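Local coordinates for protein lipocalin (Argas monolakensis, PDB 3BRN) that binds the biogenic amine serotonin inside a lipocalin beta barrel, consistent with an amine-binding role in this soft tick, at residues Y16-N20 with P46-E52; P22-G26 with W118-S122; D90-T96 with M108-D112. One frame throughout, in Å; residues are numbered along the deposited sequence.

Interaction 1: Y16-N20 with P46-E52; sequences YKSVN and PQNTLSE. With SRO (serotonin), chain C.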
loop_
_atom_site.group_PDB
_atom_site.type_symbol
_atom_site.label_atom_id
_atom_site.label_comp_id
_atom_site.label_asym_id
_atom_site.label_seq_id
_atom_site.Cartn_x
_atom_site.Cartn_y
_atom_site.Cartn_z
ATOM N N TYR A 16 8.433 -7.733 -4.536
ATOM C CA TYR A 16 7.533 -8.847 -4.807
ATOM C C TYR A 16 6.937 -9.431 -3.514
ATOM O O TYR A 16 5.750 -9.721 -3.462
ATOM C CB TYR A 16 8.187 -9.928 -5.689
ATOM C CG TYR A 16 9.080 -10.874 -4.951
ATOM C CD1 TYR A 16 10.433 -10.599 -4.798
ATOM C CD2 TYR A 16 8.614 -12.117 -4.535
ATOM C CE1 TYR A 16 11.272 -11.497 -4.185
ATOM C CE2 TYR A 16 9.447 -13.016 -3.912
ATOM C CZ TYR A 16 10.776 -12.697 -3.738
ATOM O OH TYR A 16 11.614 -13.557 -3.076
ATOM N N LYS A 17 7.729 -9.497 -2.444
ATOM C CA LYS A 17 7.218 -9.953 -1.153
ATOM C C LYS A 17 6.215 -8.979 -0.534
ATOM O O LYS A 17 5.251 -9.391 0.103
ATOM C CB LYS A 17 8.363 -10.230 -0.175
ATOM C CG LYS A 17 9.079 -11.544 -0.416
ATOM C CD LYS A 17 10.535 -11.444 -0.050
ATOM C CE LYS A 17 11.184 -12.809 0.009
ATOM N NZ LYS A 17 11.054 -13.406 1.362
ATOM N N SER A 18 6.463 -7.682 -0.675
ATOM C CA SER A 18 5.505 -6.693 -0.222
ATOM C C SER A 18 4.170 -6.817 -0.988
ATOM O O SER A 18 3.088 -6.787 -0.398
ATOM C CB SER A 18 6.080 -5.274 -0.397
ATOM O OG SER A 18 5.074 -4.314 -0.120
ATOM N N VAL A 19 4.251 -6.883 -2.308
ATOM C CA VAL A 19 3.061 -6.922 -3.152
ATOM C C VAL A 19 2.271 -8.231 -2.972
ATOM O O VAL A 19 1.043 -8.232 -3.002
ATOM C CB VAL A 19 3.438 -6.732 -4.635
ATOM C CG1 VAL A 19 2.234 -6.983 -5.553
ATOM C CG2 VAL A 19 4.065 -5.353 -4.857
ATOM N N ASN A 20 2.936 -9.344 -2.752
ATOM C CA ASN A 20 2.236 -10.557 -2.394
ATOM C C ASN A 20 1.669 -10.562 -1.011
ATOM O O ASN A 20 0.659 -11.130 -0.782
ATOM C CB ASN A 20 3.157 -11.743 -2.509
ATOM C CG ASN A 20 3.488 -12.085 -3.896
ATOM O OD1 ASN A 20 2.734 -11.887 -4.798
ATOM N ND2 ASN A 20 4.632 -12.649 -4.063
ATOM N N PRO A 46 -2.096 -9.484 -6.158
ATOM C CA PRO A 46 -2.345 -10.045 -7.489
ATOM C C PRO A 46 -2.886 -11.462 -7.383
ATOM O O PRO A 46 -2.683 -12.130 -6.361
ATOM C CB PRO A 46 -0.955 -10.049 -8.135
ATOM C CG PRO A 46 -0.208 -9.001 -7.395
ATOM C CD PRO A 46 -0.688 -9.091 -5.991
ATOM N N GLN A 47 -3.607 -11.904 -8.404
ATOM C CA GLN A 47 -4.283 -13.191 -8.323
ATOM C C GLN A 47 -3.298 -14.367 -8.300
ATOM O O GLN A 47 -3.581 -15.435 -7.740
ATOM C CB GLN A 47 -5.300 -13.332 -9.452
ATOM C CG GLN A 47 -6.429 -14.290 -9.123
ATOM C CD GLN A 47 -7.721 -13.920 -9.818
ATOM O OE1 GLN A 47 -7.712 -13.418 -10.944
ATOM N NE2 GLN A 47 -8.843 -14.150 -9.141
ATOM N N ASN A 48 -2.108 -14.128 -8.832
ATOM C CA ASN A 48 -1.061 -15.141 -8.849
ATOM C C ASN A 48 0.234 -14.637 -8.214
ATOM O O ASN A 48 0.530 -13.439 -8.242
ATOM C CB ASN A 48 -0.814 -15.614 -10.279
ATOM C CG ASN A 48 -0.859 -14.481 -11.278
ATOM O OD1 ASN A 48 -1.367 -13.395 -10.980
ATOM N ND2 ASN A 48 -0.348 -14.731 -12.478
ATOM N N THR A 49 0.966 -15.549 -7.583
ATOM C CA THR A 49 2.192 -15.191 -6.883
ATOM C C THR A 49 3.236 -14.535 -7.791
ATOM O O THR A 49 3.420 -14.937 -8.942
ATOM C CB THR A 49 2.783 -16.393 -6.132
ATOM O OG1 THR A 49 1.858 -16.814 -5.121
ATOM C CG2 THR A 49 4.098 -16.018 -5.468
ATOM N N LEU A 50 3.717 -13.377 -7.349
ATOM C CA LEU A 50 4.803 -12.675 -8.018
ATOM C C LEU A 50 6.136 -13.192 -7.506
ATOM O O LEU A 50 6.269 -13.521 -6.325
ATOM C CB LEU A 50 4.732 -11.176 -7.715
ATOM C CG LEU A 50 4.000 -10.262 -8.691
ATOM C CD1 LEU A 50 4.035 -8.814 -8.153
ATOM C CD2 LEU A 50 4.656 -10.355 -10.058
ATOM N N SER A 51 7.100 -13.302 -8.412
ATOM C CA SER A 51 8.483 -13.559 -8.054
ATOM C C SER A 51 9.256 -12.374 -8.608
ATOM O O SER A 51 8.679 -11.532 -9.273
ATOM C CB SER A 51 8.979 -14.870 -8.673
ATOM O OG SER A 51 8.748 -14.883 -10.069
ATOM N N GLU A 52 10.549 -12.303 -8.317
ATOM C CA GLU A 52 11.368 -11.136 -8.665
ATOM C C GLU A 52 11.369 -10.808 -10.157
ATOM O O GLU A 52 11.602 -11.682 -10.997
ATOM C CB GLU A 52 12.812 -11.355 -8.185
ATOM C CG GLU A 52 13.767 -10.230 -8.538
ATOM C CD GLU A 52 13.497 -8.981 -7.728
ATOM O OE1 GLU A 52 12.664 -9.059 -6.805
ATOM O OE2 GLU A 52 14.104 -7.933 -8.020
HETATM O OH SRO C . 0.089 -3.848 -6.383
HETATM C CZ3 SRO C . 0.460 -2.725 -5.683
HETATM C CH2 SRO C . 0.737 -1.575 -6.417
HETATM C CZ2 SRO C . 1.003 -0.370 -5.761
HETATM C CE2 SRO C . 1.048 -0.402 -4.376
HETATM N NE1 SRO C . 1.325 0.516 -3.415
HETATM C CD1 SRO C . 1.198 -0.060 -2.196
HETATM C CG SRO C . 0.861 -1.402 -2.371
HETATM C CD2 SRO C . 0.789 -1.608 -3.746
HETATM C CE3 SRO C . 0.509 -2.716 -4.384
HETATM C CB SRO C . 0.665 -2.419 -1.273
HETATM C CA SRO C . 1.773 -3.489 -1.330
HETATM N NZ SRO C . 1.453 -4.544 -0.362
HETATM O O HOH W 1 11.191 -7.128 -5.720
#
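Residues 16-20 of helix 15-20, with Asn-20 N bonded to Tyr-16 O (2.9 Å), lie against an irregular run of chain, 46-52. The backbones come nearest at Tyr-16 and Leu-50, with CA atoms 5.7 Å apart, and at Asn-20 and Thr-49, 6.5 Å. Asn-20 uses both ends of its amide on one residue: Leu-50 N donates to Asn-20 OD1 (3.1 Å, 171°) and Asn-20 ND2 donates to Leu-50 O (2.9 Å, 153°), so the side chain pairs with the loop backbone much as a strand would. In lipocalin terms, the short helix preceding the first barrel strand is fastened to the loop linking strands 42-44 and 55-64. Apolar contacts flank the amide pair: Val-19 CG1 meets Pro-46 CD at 3.6 Å and Leu-50 CD1 at 3.7 Å, while the Tyr-16 ring has Ser-51 C and Glu-52 N over one face. A water accepts from Tyr-16 N (3.1 Å) and donates to Glu-52 OE1 (2.7 Å); Glu-52 OE2 takes a bond from Gly-79. On the pocket side, serotonin NZ donates to Ser-18 O at 2.8 Å, and Val-19 CG1 lies 3.9 Å from serotonin OH.

Interaction 2: P22-G26 with W118-S122; sequences PGNGG and WVHSS. With SRO (serotonin), chain C.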
loop_
_atom_site.group_PDB
_atom_site.type_symbol
_atom_site.label_atom_id
_atom_site.label_comp_id
_atom_site.label_asym_id
_atom_site.label_seq_id
_atom_site.Cartn_x
_atom_site.Cartn_y
_atom_site.Cartn_z
ATOM N N PRO A 22 0.506 -11.309 2.682
ATOM C CA PRO A 22 0.189 -12.536 3.403
ATOM C C PRO A 22 -0.227 -13.647 2.449
ATOM O O PRO A 22 -0.390 -14.795 2.869
ATOM C CB PRO A 22 -1.000 -12.121 4.266
ATOM C CG PRO A 22 -1.706 -11.104 3.432
ATOM C CD PRO A 22 -0.616 -10.352 2.696
ATOM N N GLY A 23 -0.433 -13.301 1.183
ATOM C CA GLY A 23 -0.867 -14.271 0.181
ATOM C C GLY A 23 -2.374 -14.334 -0.008
ATOM O O GLY A 23 -2.904 -15.311 -0.541
ATOM N N ASN A 24 -3.064 -13.279 0.413
ATOM C CA ASN A 24 -4.521 -13.198 0.301
ATOM C C ASN A 24 -4.975 -11.762 0.560
ATOM O O ASN A 24 -4.172 -10.928 0.988
ATOM C CB ASN A 24 -5.190 -14.140 1.311
ATOM C CG ASN A 24 -5.012 -13.681 2.750
ATOM O OD1 ASN A 24 -5.727 -12.802 3.228
ATOM N ND2 ASN A 24 -4.118 -14.340 3.473
ATOM N N GLY A 25 -6.230 -11.469 0.221
ATOM C CA GLY A 25 -6.840 -10.172 0.522
ATOM C C GLY A 25 -6.249 -8.980 -0.215
ATOM O O GLY A 25 -6.014 -9.025 -1.441
ATOM N N GLY A 26 -6.082 -7.883 0.521
ATOM C CA GLY A 26 -5.585 -6.642 -0.058
ATOM C C GLY A 26 -5.201 -5.623 0.991
ATOM O O GLY A 26 -5.206 -5.924 2.184
ATOM N N TRP A 118 0.281 1.591 4.106
ATOM C CA TRP A 118 -0.705 0.680 3.591
ATOM C C TRP A 118 -0.922 -0.434 4.581
ATOM O O TRP A 118 0.006 -0.909 5.143
ATOM C CB TRP A 118 -0.284 0.143 2.247
ATOM C CG TRP A 118 -0.196 1.089 1.151
ATOM C CD1 TRP A 118 0.789 1.938 0.920
ATOM C CD2 TRP A 118 -1.142 1.285 0.119
ATOM N NE1 TRP A 118 0.553 2.659 -0.183
ATOM C CE2 TRP A 118 -0.649 2.284 -0.699
ATOM C CE3 TRP A 118 -2.366 0.721 -0.189
ATOM C CZ2 TRP A 118 -1.314 2.704 -1.824
ATOM C CZ3 TRP A 118 -3.020 1.157 -1.293
ATOM C CH2 TRP A 118 -2.503 2.121 -2.099
ATOM N N VAL A 119 -2.167 -0.808 4.832
ATOM C CA VAL A 119 -2.457 -1.851 5.821
ATOM C C VAL A 119 -3.376 -2.923 5.248
ATOM O O VAL A 119 -4.347 -2.617 4.555
ATOM C CB VAL A 119 -3.048 -1.276 7.134
ATOM C CG1 VAL A 119 -3.138 -2.369 8.212
ATOM C CG2 VAL A 119 -2.207 -0.117 7.635
ATOM N N HIS A 120 -2.984 -4.183 5.446
ATOM C CA HIS A 120 -3.739 -5.332 4.965
ATOM C C HIS A 120 -5.146 -5.373 5.571
ATOM O O HIS A 120 -5.334 -5.028 6.735
ATOM C CB HIS A 120 -2.983 -6.620 5.312
ATOM C CG HIS A 120 -3.513 -7.835 4.626
ATOM N ND1 HIS A 120 -4.380 -8.712 5.239
ATOM C CD2 HIS A 120 -3.369 -8.275 3.354
ATOM C CE1 HIS A 120 -4.761 -9.630 4.370
ATOM N NE2 HIS A 120 -4.161 -9.389 3.219
ATOM N N SER A 121 -6.125 -5.799 4.776
ATOM C CA SER A 121 -7.511 -5.907 5.243
ATOM C C SER A 121 -7.664 -6.691 6.559
ATOM O O SER A 121 -8.493 -6.347 7.397
ATOM C CB SER A 121 -8.402 -6.504 4.155
ATOM O OG SER A 121 -7.773 -7.628 3.557
ATOM N N SER A 122 -6.816 -7.690 6.784
ATOM C CA SER A 122 -6.853 -8.413 8.049
ATOM C C SER A 122 -6.468 -7.576 9.273
ATOM O O SER A 122 -6.848 -7.900 10.393
ATOM C CB SER A 122 -6.001 -9.683 7.979
ATOM O OG SER A 122 -4.623 -9.374 7.941
HETATM O OH SRO C . 0.089 -3.848 -6.383
HETATM C CZ3 SRO C . 0.460 -2.725 -5.683
HETATM C CH2 SRO C . 0.737 -1.575 -6.417
HETATM C CZ2 SRO C . 1.003 -0.370 -5.761
HETATM C CE2 SRO C . 1.048 -0.402 -4.376
HETATM N NE1 SRO C . 1.325 0.516 -3.415
HETATM C CD1 SRO C . 1.198 -0.060 -2.196
HETATM C CG SRO C . 0.861 -1.402 -2.371
HETATM C CD2 SRO C . 0.789 -1.608 -3.746
HETATM C CE3 SRO C . 0.509 -2.716 -4.384
HETATM C CB SRO C . 0.665 -2.419 -1.273
HETATM C CA SRO C . 1.773 -3.489 -1.330
HETATM N NZ SRO C . 1.453 -4.544 -0.362
#
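His-120 NE2 donates to Asn-24 O over 2.7 Å at a nearly linear 170°, and Ser-121 N donates to Gly-26 O at 2.8 Å and 159°. These two bonds tie the loop entering strand 26-32 to the end of strand 115-120. Gly-26 O also receives a weak bond from Ser-121 OG (3.4 Å) and a CA-H...O contact from His-120 CA (3.2 Å, 140° at the hydrogen). The other imidazole nitrogen, His-120 ND1, is hydrogen-bonded to Ser-122 OG at 2.8 Å, so each ring nitrogen has a polar partner. Around the ring, Pro-22 CG makes a CH-pi contact 3.4 Å from the His-120 centroid, 30° off the normal, while Gly-26 O lies over the opposite face; Tyr-27 meets the imidazole edge-to-face. At Gly-25, with phi of 67°, a CB would come within 2.9 Å of both His-120 NE2 and Ser-121 OG, leaving no room for a side chain. Strands 26-32 and 115-120 are antiparallel neighbours in the barrel, and the Ser-121 N to Gly-26 O bond lies where the first begins and the second runs out. Two residues before His-120, Trp-118 is turned to the pocket, where its CE2 approaches serotonin CD1 to 3.3 Å with the ligand over one ring face. Because NE2 is the donor to a backbone carbonyl, the imidazole must carry a proton on that nitrogen, whatever the state of ND1.

Interaction 3: D90-T96 with M108-D112; sequences DLSGTTT and MRGPD. With SRO (serotonin), chain C.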
loop_
_atom_site.group_PDB
_atom_site.type_symbol
_atom_site.label_atom_id
_atom_site.label_comp_id
_atom_site.label_asym_id
_atom_site.label_seq_id
_atom_site.Cartn_x
_atom_site.Cartn_y
_atom_site.Cartn_z
ATOM N N ASP A 90 -2.876 8.697 -10.392
ATOM C CA ASP A 90 -2.626 8.491 -8.970
ATOM C C ASP A 90 -1.546 7.438 -8.748
ATOM O O ASP A 90 -0.428 7.758 -8.343
ATOM C CB ASP A 90 -3.914 8.083 -8.253
ATOM C CG ASP A 90 -4.848 7.287 -9.141
ATOM O OD1 ASP A 90 -4.359 6.633 -10.087
ATOM O OD2 ASP A 90 -6.072 7.313 -8.894
ATOM N N LEU A 91 -1.887 6.183 -9.015
ATOM C CA LEU A 91 -1.048 5.064 -8.625
ATOM C C LEU A 91 0.097 4.776 -9.597
ATOM O O LEU A 91 1.063 4.094 -9.241
ATOM C CB LEU A 91 -1.925 3.828 -8.421
ATOM C CG LEU A 91 -1.496 2.729 -7.458
ATOM C CD1 LEU A 91 -1.141 3.306 -6.086
ATOM C CD2 LEU A 91 -2.632 1.717 -7.356
ATOM N N SER A 92 0.033 5.345 -10.799
ATOM C CA SER A 92 1.039 5.050 -11.823
ATOM C C SER A 92 2.392 5.663 -11.505
ATOM O O SER A 92 2.484 6.734 -10.907
ATOM C CB SER A 92 0.561 5.473 -13.219
ATOM O OG SER A 92 -0.573 4.709 -13.606
ATOM N N GLY A 93 3.455 4.942 -11.848
ATOM C CA GLY A 93 4.796 5.401 -11.558
ATOM C C GLY A 93 5.467 4.522 -10.513
ATOM O O GLY A 93 4.935 3.474 -10.133
ATOM N N THR A 94 6.558 5.017 -9.950
ATOM C CA THR A 94 7.400 4.188 -9.095
ATOM C C THR A 94 7.111 4.369 -7.601
ATOM O O THR A 94 7.279 5.448 -7.041
ATOM C CB THR A 94 8.888 4.445 -9.380
ATOM O OG1 THR A 94 9.119 4.346 -10.790
ATOM C CG2 THR A 94 9.764 3.421 -8.656
ATOM N N THR A 95 6.663 3.298 -6.967
ATOM C CA THR A 95 6.506 3.278 -5.519
ATOM C C THR A 95 7.687 2.502 -4.916
ATOM O O THR A 95 8.032 1.429 -5.397
ATOM C CB THR A 95 5.196 2.569 -5.167
ATOM O OG1 THR A 95 4.089 3.395 -5.537
ATOM C CG2 THR A 95 5.132 2.238 -3.681
ATOM N N THR A 96 8.300 3.035 -3.857
ATOM C CA THR A 96 9.445 2.377 -3.231
ATOM C C THR A 96 9.029 1.844 -1.860
ATOM O O THR A 96 8.466 2.573 -1.054
ATOM C CB THR A 96 10.643 3.358 -3.032
ATOM O OG1 THR A 96 10.966 3.972 -4.279
ATOM C CG2 THR A 96 11.890 2.635 -2.492
ATOM N N MET A 108 5.659 3.141 2.284
ATOM C CA MET A 108 6.148 3.386 0.943
ATOM C C MET A 108 6.549 4.852 0.802
ATOM O O MET A 108 5.993 5.735 1.475
ATOM C CB MET A 108 5.014 3.155 -0.078
ATOM C CG MET A 108 4.321 1.803 -0.012
ATOM S SD MET A 108 5.433 0.414 -0.207
ATOM C CE MET A 108 4.241 -0.853 -0.669
ATOM N N ARG A 109 7.359 5.111 -0.220
ATOM C CA ARG A 109 7.411 6.447 -0.813
ATOM C C ARG A 109 6.634 6.328 -2.136
ATOM O O ARG A 109 6.998 5.530 -2.982
ATOM C CB ARG A 109 8.852 6.874 -1.096
ATOM C CG ARG A 109 8.962 8.323 -1.599
ATOM C CD ARG A 109 10.421 8.727 -1.873
ATOM N NE ARG A 109 11.209 8.687 -0.645
ATOM C CZ ARG A 109 12.216 7.849 -0.408
ATOM N NH1 ARG A 109 12.682 7.055 -1.369
ATOM N NH2 ARG A 109 12.781 7.837 0.792
ATOM N N GLY A 110 5.524 7.048 -2.264
ATOM C CA GLY A 110 4.690 7.001 -3.480
ATOM C C GLY A 110 5.334 7.740 -4.641
ATOM O O GLY A 110 6.376 8.373 -4.479
ATOM N N PRO A 111 4.757 7.618 -5.846
ATOM C CA PRO A 111 5.450 8.166 -7.024
ATOM C C PRO A 111 5.673 9.685 -6.989
ATOM O O PRO A 111 6.731 10.148 -7.411
ATOM C CB PRO A 111 4.541 7.753 -8.200
ATOM C CG PRO A 111 3.730 6.650 -7.691
ATOM C CD PRO A 111 3.553 6.851 -6.217
ATOM N N ASP A 112 4.785 10.413 -6.309
ATOM C CA ASP A 112 4.902 11.868 -6.172
ATOM C C ASP A 112 5.904 12.317 -5.109
ATOM O O ASP A 112 6.138 13.517 -4.945
ATOM C CB ASP A 112 3.536 12.484 -5.852
ATOM C CG ASP A 112 2.560 12.399 -7.026
ATOM O OD1 ASP A 112 2.937 11.879 -8.107
ATOM O OD2 ASP A 112 1.397 12.830 -6.857
HETATM O OH SRO C . 0.089 -3.848 -6.383
HETATM C CZ3 SRO C . 0.460 -2.725 -5.683
HETATM C CH2 SRO C . 0.737 -1.575 -6.417
HETATM C CZ2 SRO C . 1.003 -0.370 -5.761
HETATM C CE2 SRO C . 1.048 -0.402 -4.376
HETATM N NE1 SRO C . 1.325 0.516 -3.415
HETATM C CD1 SRO C . 1.198 -0.060 -2.196
HETATM C CG SRO C . 0.861 -1.402 -2.371
HETATM C CD2 SRO C . 0.789 -1.608 -3.746
HETATM C CE3 SRO C . 0.509 -2.716 -4.384
HETATM C CB SRO C . 0.665 -2.419 -1.273
HETATM C CA SRO C . 1.773 -3.489 -1.330
HETATM N NZ SRO C . 1.453 -4.544 -0.362
HETATM O O HOH W 2 9.161 5.947 -5.195
#
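Thr-96 and Arg-109 form an antiparallel hydrogen-bonded pair: Thr-96 N donates to Arg-109 O (2.9 Å, 168°) and Arg-109 N returns the bond to Thr-96 O (2.9 Å, 157°). Arg-109 O is shared further, accepting from a water at 3.1 Å that also donates to Thr-94 O (2.7 Å) and accepts from Thr-96 OG1 (2.8 Å). Weaker CA-H...O contacts supplement both carbonyls, Thr-95 CA to Arg-109 O (3.4 Å) and Met-108 CA to Thr-96 O (3.2 Å). Among the side chains, Thr-94 OG1 is paired with Glu-83, Thr-96 OG1 with Lys-81 and Ser-92 OG with Ala-87. Beyond this pair of strand residues Pro-111 takes over, its CG 3.4 Å from Ser-92 O. Met-108 CE reaches serotonin CD1 at 3.5 Å, contributing to the lipocalin pocket. Strand 93-97, entered from helix 88-91, thereby lies between strands 81-85 and 105-109, and the latter passes the sheet on to 115-120.

In the fold
The three contacts lie around one bound serotonin, and each touches it. Centres of interactions 1 and 2 are about 12 Å apart, those of 1 and 3 about 17 Å, and those of 2 and 3 about 19 Å, the last two on opposite sides of the chain's centre. Along the sequence interactions 1 and 2 cross, interaction 3 follows 1 in series, and 3 is nested within the loop closed by 2. Interactions 2 and 3 share the curled antiparallel sheet through neighbouring strands 115-120 and 105-109, where Trp-118 CD1 packs on Met-108 CG at 3.7 Å; Ser-18 OG likewise meets Met-108 CE at 3.6 Å. Helix and barrel wall thus together enclose the ligand, which is also hydrogen-bonded to Asp-106.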